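Local coordinates for protein xyloglucanase (Paenibacillus pabuli, PDB 2JEP) that hydrolyses xyloglucan of the plant cell wall, as a bacterial glycoside hydrolase of family 5 with a TIM-barrel fold, at residues Y157-Q162 with I205-V210; W142-N146 with N198-Y202. One frame throughout, in Å; residues are numbered along the deposited sequence.

Interaction 1: Y157-Q162 with I205-V210; sequences YKKVWQ and IFVDTV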
loop_
_atom_site.group_PDB
_atom_site.type_symbol
_atom_site.label_atom_id
_atom_site.label_comp_id
_atom_site.label_asym_id
_atom_site.label_seq_id
_atom_site.Cartn_x
_atom_site.Cartn_y
_atom_site.Cartn_z
ATOM N N TYR A 157 -0.081 -16.846 -10.414
ATOM C CA TYR A 157 0.617 -15.871 -9.586
ATOM C C TYR A 157 2.141 -15.966 -9.724
ATOM O O TYR A 157 2.833 -14.951 -9.883
ATOM C CB TYR A 157 0.164 -16.073 -8.139
ATOM C CG TYR A 157 0.698 -15.091 -7.130
ATOM C CD1 TYR A 157 0.256 -13.772 -7.117
ATOM C CD2 TYR A 157 1.594 -15.488 -6.151
ATOM C CE1 TYR A 157 0.678 -12.888 -6.145
ATOM C CE2 TYR A 157 2.034 -14.606 -5.184
ATOM C CZ TYR A 157 1.578 -13.302 -5.172
ATOM O OH TYR A 157 2.038 -12.435 -4.193
ATOM N N LYS A 158 2.669 -17.191 -9.670
ATOM C CA LYS A 158 4.076 -17.410 -9.913
ATOM C C LYS A 158 4.509 -16.834 -11.261
ATOM O O LYS A 158 5.504 -16.118 -11.357
ATOM C CB LYS A 158 4.402 -18.909 -9.823
ATOM C CG LYS A 158 5.870 -19.268 -10.164
ATOM C CD LYS A 158 6.021 -20.784 -10.208
ATOM C CE LYS A 158 7.323 -21.277 -10.757
ATOM N NZ LYS A 158 7.231 -22.767 -10.830
ATOM N N LYS A 159 3.795 -17.196 -12.327
ATOM C CA LYS A 159 4.197 -16.758 -13.662
ATOM C C LYS A 159 4.109 -15.238 -13.815
ATOM O O LYS A 159 4.964 -14.633 -14.479
ATOM C CB LYS A 159 3.343 -17.467 -14.726
ATOM C CG LYS A 159 3.617 -18.957 -14.863
ATOM C CD LYS A 159 5.022 -19.225 -15.429
ATOM C CE LYS A 159 5.213 -20.651 -15.940
ATOM N NZ LYS A 159 6.570 -20.737 -16.594
ATOM N N VAL A 160 3.083 -14.624 -13.206
ATOM C CA VAL A 160 2.932 -13.178 -13.249
ATOM C C VAL A 160 4.100 -12.521 -12.517
ATOM O O VAL A 160 4.747 -11.631 -13.071
ATOM C CB VAL A 160 1.555 -12.778 -12.702
ATOM C CG1 VAL A 160 1.469 -11.272 -12.424
ATOM C CG2 VAL A 160 0.489 -13.227 -13.691
ATOM N N TRP A 161 4.420 -12.959 -11.286
ATOM C CA TRP A 161 5.555 -12.334 -10.601
ATOM C C TRP A 161 6.883 -12.611 -11.276
ATOM O O TRP A 161 7.775 -11.772 -11.233
ATOM C CB TRP A 161 5.609 -12.682 -9.104
ATOM C CG TRP A 161 4.901 -11.654 -8.296
ATOM C CD1 TRP A 161 3.768 -11.806 -7.533
ATOM C CD2 TRP A 161 5.280 -10.278 -8.170
ATOM N NE1 TRP A 161 3.442 -10.618 -6.958
ATOM C CE2 TRP A 161 4.344 -9.658 -7.331
ATOM C CE3 TRP A 161 6.344 -9.517 -8.661
ATOM C CZ2 TRP A 161 4.424 -8.307 -7.005
ATOM C CZ3 TRP A 161 6.405 -8.184 -8.335
ATOM C CH2 TRP A 161 5.444 -7.595 -7.530
ATOM N N GLN A 162 7.014 -13.770 -11.926
ATOM C CA GLN A 162 8.259 -14.028 -12.667
ATOM C C GLN A 162 8.473 -12.922 -13.690
ATOM O O GLN A 162 9.588 -12.401 -13.853
ATOM C CB GLN A 162 8.187 -15.360 -13.411
ATOM C CG GLN A 162 8.443 -16.607 -12.636
ATOM C CD GLN A 162 8.409 -17.843 -13.528
ATOM O OE1 GLN A 162 8.075 -17.757 -14.700
ATOM N NE2 GLN A 162 8.747 -18.997 -12.965
ATOM N N ILE A 205 5.399 -18.056 -2.248
ATOM C CA ILE A 205 5.623 -18.183 -3.700
ATOM C C ILE A 205 6.217 -16.907 -4.280
ATOM O O ILE A 205 7.174 -16.945 -5.086
ATOM C CB ILE A 205 4.286 -18.549 -4.428
ATOM C CG1 ILE A 205 3.859 -19.973 -4.056
ATOM C CG2 ILE A 205 4.431 -18.436 -5.951
ATOM C CD1 ILE A 205 2.367 -20.251 -4.305
ATOM N N PHE A 206 5.641 -15.774 -3.892
ATOM C CA PHE A 206 6.167 -14.482 -4.333
ATOM C C PHE A 206 7.641 -14.342 -3.973
ATOM O O PHE A 206 8.477 -14.019 -4.831
ATOM C CB PHE A 206 5.307 -13.359 -3.721
ATOM C CG PHE A 206 5.974 -12.031 -3.640
ATOM C CD1 PHE A 206 6.108 -11.225 -4.758
ATOM C CD2 PHE A 206 6.421 -11.536 -2.424
ATOM C CE1 PHE A 206 6.674 -9.946 -4.637
ATOM C CE2 PHE A 206 6.974 -10.286 -2.312
ATOM C CZ PHE A 206 7.114 -9.488 -3.422
ATOM N N VAL A 207 7.971 -14.530 -2.701
ATOM C CA VAL A 207 9.347 -14.317 -2.264
ATOM C C VAL A 207 10.306 -15.211 -3.059
ATOM O O VAL A 207 11.275 -14.733 -3.643
ATOM C CB VAL A 207 9.499 -14.538 -0.736
ATOM C CG1 VAL A 207 10.981 -14.602 -0.334
ATOM C CG2 VAL A 207 8.738 -13.437 0.088
ATOM N N ASP A 208 10.016 -16.501 -3.089
ATOM C CA ASP A 208 10.949 -17.431 -3.716
ATOM C C ASP A 208 11.029 -17.231 -5.224
ATOM O O ASP A 208 12.099 -17.368 -5.820
ATOM C CB ASP A 208 10.539 -18.863 -3.439
ATOM C CG ASP A 208 10.634 -19.249 -1.954
ATOM O OD1 ASP A 208 11.397 -18.639 -1.199
ATOM O OD2 ASP A 208 9.954 -20.208 -1.557
ATOM N N THR A 209 9.903 -16.906 -5.854
ATOM C CA THR A 209 9.911 -16.665 -7.285
ATOM C C THR A 209 10.739 -15.439 -7.625
ATOM O O THR A 209 11.559 -15.462 -8.545
ATOM C CB THR A 209 8.450 -16.498 -7.806
ATOM O OG1 THR A 209 7.721 -17.715 -7.594
ATOM C CG2 THR A 209 8.406 -16.145 -9.269
ATOM N N VAL A 210 10.515 -14.349 -6.899
ATOM C CA VAL A 210 11.273 -13.128 -7.170
ATOM C C VAL A 210 12.765 -13.367 -6.990
ATOM O O VAL A 210 13.575 -12.913 -7.816
ATOM C CB VAL A 210 10.780 -11.966 -6.274
ATOM C CG1 VAL A 210 11.775 -10.800 -6.296
ATOM C CG2 VAL A 210 9.380 -11.546 -6.718
#

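Interaction 2: W142-N146 with N198-Y202; sequences WLLVN and NLNAY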
loop_
_atom_site.group_PDB
_atom_site.type_symbol
_atom_site.label_atom_id
_atom_site.label_comp_id
_atom_site.label_asym_id
_atom_site.label_seq_id
_atom_site.Cartn_x
_atom_site.Cartn_y
_atom_site.Cartn_z
ATOM N N TRP A 142 -8.884 -12.630 -9.431
ATOM C CA TRP A 142 -8.567 -14.058 -9.507
ATOM C C TRP A 142 -7.642 -14.569 -8.382
ATOM O O TRP A 142 -7.540 -15.772 -8.185
ATOM C CB TRP A 142 -7.929 -14.383 -10.884
ATOM C CG TRP A 142 -6.683 -13.608 -11.102
ATOM C CD1 TRP A 142 -6.567 -12.353 -11.670
ATOM C CD2 TRP A 142 -5.351 -13.969 -10.673
ATOM N NE1 TRP A 142 -5.258 -11.934 -11.627
ATOM C CE2 TRP A 142 -4.495 -12.903 -11.021
ATOM C CE3 TRP A 142 -4.792 -15.091 -10.047
ATOM C CZ2 TRP A 142 -3.133 -12.935 -10.756
ATOM C CZ3 TRP A 142 -3.445 -15.111 -9.777
ATOM C CH2 TRP A 142 -2.629 -14.047 -10.135
ATOM N N LEU A 143 -6.955 -13.669 -7.685
ATOM C CA LEU A 143 -5.993 -14.044 -6.659
ATOM C C LEU A 143 -6.792 -14.095 -5.367
ATOM O O LEU A 143 -6.796 -13.178 -4.555
ATOM C CB LEU A 143 -4.834 -13.043 -6.618
ATOM C CG LEU A 143 -3.761 -13.329 -5.574
ATOM C CD1 LEU A 143 -3.012 -14.651 -5.837
ATOM C CD2 LEU A 143 -2.801 -12.149 -5.460
ATOM N N LEU A 144 -7.534 -15.190 -5.232
ATOM C CA LEU A 144 -8.613 -15.307 -4.273
ATOM C C LEU A 144 -8.312 -16.402 -3.283
ATOM O O LEU A 144 -8.304 -17.582 -3.646
ATOM C CB LEU A 144 -9.965 -15.586 -4.978
ATOM C CG LEU A 144 -10.413 -14.561 -6.010
ATOM C CD1 LEU A 144 -11.743 -14.951 -6.642
ATOM C CD2 LEU A 144 -10.457 -13.125 -5.476
ATOM N N VAL A 145 -8.123 -16.018 -2.016
ATOM C CA VAL A 145 -7.822 -17.038 -1.001
ATOM C C VAL A 145 -8.943 -18.092 -0.898
ATOM O O VAL A 145 -8.704 -19.200 -0.484
ATOM C CB VAL A 145 -7.553 -16.421 0.376
ATOM C CG1 VAL A 145 -6.257 -15.595 0.335
ATOM C CG2 VAL A 145 -8.746 -15.575 0.859
ATOM N N ASN A 146 -10.166 -17.682 -1.226
ATOM C CA ASN A 146 -11.350 -18.530 -1.189
ATOM C C ASN A 146 -11.607 -19.249 -2.511
ATOM O O ASN A 146 -12.524 -20.060 -2.599
ATOM C CB ASN A 146 -12.594 -17.724 -0.794
ATOM C CG ASN A 146 -12.833 -16.511 -1.663
ATOM O OD1 ASN A 146 -13.834 -16.442 -2.437
ATOM N ND2 ASN A 146 -11.939 -15.569 -1.580
ATOM N N ASN A 198 -3.645 -20.138 2.459
ATOM C CA ASN A 198 -3.470 -19.758 1.050
ATOM C C ASN A 198 -2.743 -18.421 0.925
ATOM O O ASN A 198 -1.859 -18.276 0.125
ATOM C CB ASN A 198 -4.816 -19.752 0.304
ATOM C CG ASN A 198 -5.421 -21.139 0.173
ATOM O OD1 ASN A 198 -4.700 -22.157 0.219
ATOM N ND2 ASN A 198 -6.736 -21.194 0.010
ATOM N N LEU A 199 -3.164 -17.444 1.724
ATOM C CA LEU A 199 -2.508 -16.130 1.720
ATOM C C LEU A 199 -1.009 -16.289 1.989
ATOM O O LEU A 199 -0.165 -15.731 1.287
ATOM C CB LEU A 199 -3.177 -15.213 2.764
ATOM C CG LEU A 199 -2.770 -13.744 2.802
ATOM C CD1 LEU A 199 -3.839 -12.942 3.538
ATOM C CD2 LEU A 199 -1.406 -13.531 3.453
ATOM N N ASN A 200 -0.680 -17.036 3.039
ATOM C CA ASN A 200 0.722 -17.256 3.392
ATOM C C ASN A 200 1.465 -17.953 2.255
ATOM O O ASN A 200 2.630 -17.656 1.979
ATOM C CB ASN A 200 0.846 -18.080 4.676
ATOM C CG ASN A 200 0.334 -17.374 5.919
ATOM O OD1 ASN A 200 0.529 -16.163 6.099
ATOM N ND2 ASN A 200 -0.252 -18.157 6.839
ATOM N N ALA A 201 0.779 -18.881 1.588
ATOM C CA ALA A 201 1.379 -19.575 0.446
ATOM C C ALA A 201 1.696 -18.600 -0.672
ATOM O O ALA A 201 2.745 -18.694 -1.293
ATOM C CB ALA A 201 0.478 -20.705 -0.040
ATOM N N TYR A 202 0.793 -17.656 -0.948
ATOM C CA TYR A 202 1.065 -16.650 -1.978
ATOM C C TYR A 202 2.313 -15.861 -1.588
ATOM O O TYR A 202 3.202 -15.639 -2.408
ATOM C CB TYR A 202 -0.120 -15.696 -2.209
ATOM C CG TYR A 202 -1.459 -16.330 -2.510
ATOM C CD1 TYR A 202 -1.575 -17.607 -3.036
ATOM C CD2 TYR A 202 -2.639 -15.618 -2.284
ATOM C CE1 TYR A 202 -2.803 -18.172 -3.261
ATOM C CE2 TYR A 202 -3.878 -16.178 -2.511
ATOM C CZ TYR A 202 -3.970 -17.464 -2.996
ATOM O OH TYR A 202 -5.207 -18.011 -3.188
#

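Interaction 1: Y157-Q162 with I205-V210
Helix segments 157-162 and 205-210 run in the same general direction, Tyr157 and Trp161 facing Phe206 and Thr209. Their axes pass 9.2 Å apart at their closest, with a crossing angle of -42°. These are two successive outer helices of the TIM barrel, 150-167 and 193-211, packed side by side around the parallel sheet. No hydrogen bond joins the two segments. The contact is mainly aromatic and apolar. Phe206 turns its edge to the face of the Trp161 indole in a T-shaped stack. The centroids of the Phe206 ring and the five-membered ring of Trp161 are 4.7 Å apart, and the planes meet at 63°. The Phe206 ring reaches this position with CG anti to the backbone N (chi1 158°). Val210 CG2 adds to the packing near Trp161 CE3. Tyr157 lies nearer the N-terminal end of the pair. Ile205 CG2 sits at the edge of the Tyr157 ring, and Tyr157 OH is 3.4 Å from Phe206 CB. That hydroxyl and Trp161 NE1 both hydrogen-bond to Ser179 O, just beyond strand 175-178. Toward the partly exposed side, Thr209 CG2 packs 3.4 Å from Gln162 CG, the two side chains crossing at about a right angle. Thr209 OG1 turns back to its own helix and bonds Ile205 O at 2.7 Å, from the opposite face of that carbonyl to Thr209 N.

Interaction 2: W142-N146 with N198-Y202
Tyr202 and Asn198, one turn apart on helix 193-211, receive the loop 142-146 through Leu143, Leu144 and Val145. This segment belongs to the loop joining strand 125-128 to helix 150-167 of the TIM barrel, and it docks on the next outer helix. Leu143 lays its CD1 methyl over one face of the Tyr202 ring. This is a CH-pi contact, with CD1 3.8 Å from the ring centroid and 16° off the ring normal. The Leu143 side chain reaches the ring with CG anti to the backbone N (chi1 180°). On the opposite face of the ring lies Asn198 O, offset toward the rim. Val145 CG1 reaches Tyr202 CE2 at 3.8 Å and also packs against Leu199 CB. The one hydrogen bond between the segments runs from Asn198 ND2 to Val145 O, 2.8 Å long. Its N-H...O angle is 158°, and it lies in the carbonyl plane and close to the amide plane of Asn198. Tyr202 OH approaches Leu144 O at 3.2 Å, near the ring plane. The hydrogen-bond partner of both oxygens is Gln150: OE1 pairs with the hydroxyl, and NE2 donates to Leu144 O. The backbone at Leu143 forms an inverse gamma turn. Further out, its side chain also rests on Ile153 and Tyr157. Without the Tyr202 ring, as with an alanine here, Leu143 CD1 is likely to lose its packing surface and Gln150 OE1 its hydroxyl mate. The loop thus docks through apolar packing by Leu143 and Val145 and through two successive carbonyls. Asn198 ties Val145 O directly to helix 193-211, while Gln150, at the start of helix 150-167, holds Leu144 O and also pairs with Tyr202 OH.

In the fold
From the N terminus, the chain leaves barrel strand 125-128 and enters the loop holding 142-146. It continues into helix 150-167, passes through strand 175-178 and reaches helix 193-211. Interaction 2 closes first, at 198-202, spanning 51 intervening residues. Interaction 1 closes at 205-210, spanning 42. The segments alternate, so the two contacts cross rather than nest. Both end on helix 193-211, and their centres lie about 13 Å apart. Interaction 1 joins neighbouring outer helices, while interaction 2 ties the loop preceding helix 150-167 to helix 193-211. They meet at Tyr157, whose CD1 is 3.6 Å from Leu143 CD1.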